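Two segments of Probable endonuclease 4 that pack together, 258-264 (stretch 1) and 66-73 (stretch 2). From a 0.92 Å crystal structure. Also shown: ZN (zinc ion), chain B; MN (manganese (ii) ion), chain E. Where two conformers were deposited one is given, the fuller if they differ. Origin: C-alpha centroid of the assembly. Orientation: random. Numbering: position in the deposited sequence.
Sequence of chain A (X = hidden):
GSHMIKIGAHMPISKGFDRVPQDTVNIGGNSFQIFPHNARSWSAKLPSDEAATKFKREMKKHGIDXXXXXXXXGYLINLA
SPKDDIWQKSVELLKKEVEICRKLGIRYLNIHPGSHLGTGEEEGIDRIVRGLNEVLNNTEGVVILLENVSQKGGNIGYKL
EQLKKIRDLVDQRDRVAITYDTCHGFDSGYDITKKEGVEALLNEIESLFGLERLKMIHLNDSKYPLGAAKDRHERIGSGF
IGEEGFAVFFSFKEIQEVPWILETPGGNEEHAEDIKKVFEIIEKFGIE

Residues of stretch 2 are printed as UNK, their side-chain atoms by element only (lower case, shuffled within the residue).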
# COMPACT_ATOMS: atom_id res chain seq x y z
N VAL A 258 2.23 -12.70 -2.37
CA VAL A 258 1.84 -11.31 -2.54
C VAL A 258 3.09 -10.45 -2.64
O VAL A 258 4.05 -10.68 -1.90
CB VAL A 258 0.99 -10.88 -1.33
CG1 VAL A 258 0.58 -9.42 -1.46
CG2 VAL A 258 -0.24 -11.77 -1.20
N PRO A 259 3.11 -9.42 -3.50
CA PRO A 259 4.27 -8.53 -3.51
C PRO A 259 4.53 -7.84 -2.17
O PRO A 259 3.61 -7.37 -1.52
CB PRO A 259 3.94 -7.49 -4.60
CG PRO A 259 2.99 -8.21 -5.50
CD PRO A 259 2.16 -9.07 -4.57
N TRP A 260 5.81 -7.79 -1.80
CA TRP A 260 6.31 -7.13 -0.59
C TRP A 260 6.98 -5.84 -1.01
O TRP A 260 7.99 -5.86 -1.72
CB TRP A 260 7.34 -8.02 0.12
CG TRP A 260 6.82 -9.36 0.53
CD1 TRP A 260 5.53 -9.78 0.55
CD2 TRP A 260 7.62 -10.48 0.96
NE1 TRP A 260 5.47 -11.08 0.96
CE2 TRP A 260 6.74 -11.53 1.22
CE3 TRP A 260 8.99 -10.68 1.14
CZ2 TRP A 260 7.18 -12.80 1.63
CZ3 TRP A 260 9.43 -11.93 1.56
CH2 TRP A 260 8.53 -12.96 1.80
N ILE A 261 6.43 -4.71 -0.57
CA ILE A 261 6.91 -3.40 -0.95
C ILE A 261 7.43 -2.69 0.30
O ILE A 261 6.69 -2.39 1.22
CB ILE A 261 5.79 -2.57 -1.60
CG1 ILE A 261 5.31 -3.21 -2.90
CG2 ILE A 261 6.23 -1.13 -1.79
CD1 ILE A 261 6.34 -3.28 -4.00
N LEU A 262 8.72 -2.40 0.30
CA LEU A 262 9.37 -1.69 1.39
C LEU A 262 8.99 -0.22 1.40
O LEU A 262 9.10 0.46 0.38
CB LEU A 262 10.88 -1.79 1.23
CG LEU A 262 11.49 -3.18 1.25
CD1 LEU A 262 12.86 -3.13 0.61
CD2 LEU A 262 11.57 -3.70 2.66
N GLU A 263 8.61 0.27 2.58
CA GLU A 263 8.44 1.71 2.83
C GLU A 263 9.31 2.09 4.02
O GLU A 263 8.96 2.92 4.86
CB GLU A 263 7.00 2.10 3.08
CG GLU A 263 6.01 1.62 2.05
CD GLU A 263 4.61 1.98 2.44
OE1 GLU A 263 4.21 1.55 3.56
OE2 GLU A 263 3.91 2.68 1.68
N THR A 264 10.46 1.46 4.10
CA THR A 264 11.34 1.61 5.24
C THR A 264 12.17 2.89 5.05
O THR A 264 12.24 3.44 3.95
CB THR A 264 12.23 0.38 5.37
OG1 THR A 264 12.85 0.17 4.11
CG2 THR A 264 11.43 -0.85 5.75
N UNK A 66 3.03 -6.30 -14.50
CA UNK A 66 2.10 -5.22 -14.16
C UNK A 66 1.25 -5.50 -12.92
O UNK A 66 0.68 -4.58 -12.36
c UNK A 66 2.15 -2.80 -16.60
n UNK A 66 3.20 -3.82 -18.29
c UNK A 66 2.80 -0.26 -17.47
c UNK A 66 2.62 -4.78 -17.51
c UNK A 66 2.07 -0.43 -16.30
c UNK A 66 1.22 -4.91 -15.36
c UNK A 66 2.91 -2.59 -17.77
c UNK A 66 3.25 -1.32 -18.21
c UNK A 66 1.97 -4.21 -16.46
c UNK A 66 1.72 -1.70 -15.86
N UNK A 67 1.19 -6.75 -12.46
CA UNK A 67 0.51 -7.04 -11.19
C UNK A 67 1.36 -6.69 -9.99
O UNK A 67 0.90 -6.82 -8.87
c UNK A 67 -2.28 -8.06 -11.60
o UNK A 67 -2.80 -7.31 -12.45
o UNK A 67 -2.71 -8.17 -10.42
c UNK A 67 -1.05 -8.84 -11.99
c UNK A 67 0.12 -8.51 -11.11
N UNK A 68 2.58 -6.25 -10.23
CA UNK A 68 3.53 -5.94 -9.18
C UNK A 68 3.89 -4.45 -9.12
O UNK A 68 4.86 -4.09 -8.45
o UNK A 68 3.57 -8.81 -9.19
c UNK A 68 4.84 -6.72 -9.37
c UNK A 68 4.66 -8.24 -9.36
n UNK A 68 5.78 -8.91 -9.57
N UNK A 69 3.10 -3.61 -9.80
CA UNK A 69 3.36 -2.19 -9.90
C UNK A 69 2.16 -1.44 -9.32
O UNK A 69 1.02 -1.69 -9.72
c UNK A 69 3.60 -1.78 -11.35
N UNK A 70 2.42 -0.54 -8.39
CA UNK A 70 1.37 0.09 -7.62
C UNK A 70 1.61 1.59 -7.52
O UNK A 70 2.76 2.02 -7.39
c UNK A 70 2.34 -4.11 -6.08
c UNK A 70 1.36 -0.48 -6.17
c UNK A 70 1.12 -4.72 -5.98
c UNK A 70 1.26 -1.97 -6.11
c UNK A 70 0.03 -2.60 -6.02
c UNK A 70 -0.05 -3.97 -5.95
c UNK A 70 2.41 -2.75 -6.16
N UNK A 71 0.54 2.37 -7.46
CA UNK A 71 0.63 3.75 -7.04
C UNK A 71 0.11 3.89 -5.62
O UNK A 71 -0.82 3.19 -5.23
c UNK A 71 -0.15 4.71 -7.94
s UNK A 71 0.69 5.21 -9.45
N UNK A 72 0.71 4.78 -4.86
CA UNK A 72 0.19 5.22 -3.56
C UNK A 72 -0.38 6.62 -3.74
O UNK A 72 0.25 7.49 -4.30
c UNK A 72 0.80 5.27 -1.08
n UNK A 72 0.36 4.85 1.05
c UNK A 72 -0.25 5.97 0.72
c UNK A 72 1.29 5.26 -2.50
n UNK A 72 0.01 6.26 -0.55
c UNK A 72 1.03 4.39 -0.07
N UNK A 73 -1.60 6.82 -3.25
CA UNK A 73 -2.32 8.07 -3.33
C UNK A 73 -1.64 9.09 -2.46
O UNK A 73 -0.95 8.76 -1.50
o UNK A 73 -4.59 8.91 -2.84
c UNK A 73 -3.76 7.79 -2.89
ZN ZN B . 0.30 4.01 2.92
MN MN E . 2.17 1.57 4.10
O HOH W 1 1.98 3.46 3.66

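Position 66 carries one carbon followed by fused five- and six-membered rings holding eight carbons and one nitrogen, and it lies beyond the reach of stretch 1. That indole is tryptophan, W66.

Position 67 has three side-chain carbons in a row, the last bearing two oxygens. Only its backbone comes near stretch 1, with O of residue 67 4.2 Å from CG of P259. The carboxylate, by its length, is that of glutamate, E67. The side chain leaves sideways and its carboxylate is hydrogen-bonded elsewhere in the structure.

Position 68 shows two carbons, the second carrying one oxygen and one nitrogen; the oxygen lies 3.8 Å from CG of P259. This is the short amide of asparagine, N68. Its CA-to-CB bond points sideways, but the end of the side chain comes nearer.

Position 69 has a single side-chain carbon, which points away from stretch 1 and touches nothing there. It is alanine, A69, and here the strand begins.

Position 70 has one carbon and then a ring of six carbons, without a heteroatom. One ring carbon lies 4.0 Å from CG of P259 and another 4.4 Å from CG1 of I261. This is phenylalanine, F70. It points toward stretch 1, and P259 lies at the ring's edge, near CZ. A flat, apolar ring suits this buried place, since it reaches both aliphatic side chains and leaves no polar group unsatisfied.

Position 71 has one carbon and one sulfur, buried but out of reach of stretch 1: cysteine, C71.

Position 72 carries one carbon and a five-membered ring of three carbons and two nitrogens; a ring carbon lies 3.8 Å from OE2 of E263. The imidazole is histidine, H72. Its two nitrogens serve different partners: NE2 binds zinc at 2.0 Å, and ND1 donates a hydrogen bond to the backbone O of residue 73 at 2.8 Å.

Position 73, out of reach of stretch 1, has one carbon and one oxygen: serine, S73. Its hydroxyl is hydrogen-bonded elsewhere in the structure.

The contact is small, with no hydrogen bonds between the stretches. They run in similar directions but diverge, from 6.3 Å between CA of P259 and CA of N68 to 11.0 Å between CA of E263 and CA of H72. P259 and I261 pack on F70 where the gap is narrower; farther along, metals join the stretches. OE1 of E263 binds manganese at 2.1 Å, and water 1, its O 1.9 Å from each metal, links manganese to the zinc held by H72.

Stretch 2 66-73: WENAFCHS
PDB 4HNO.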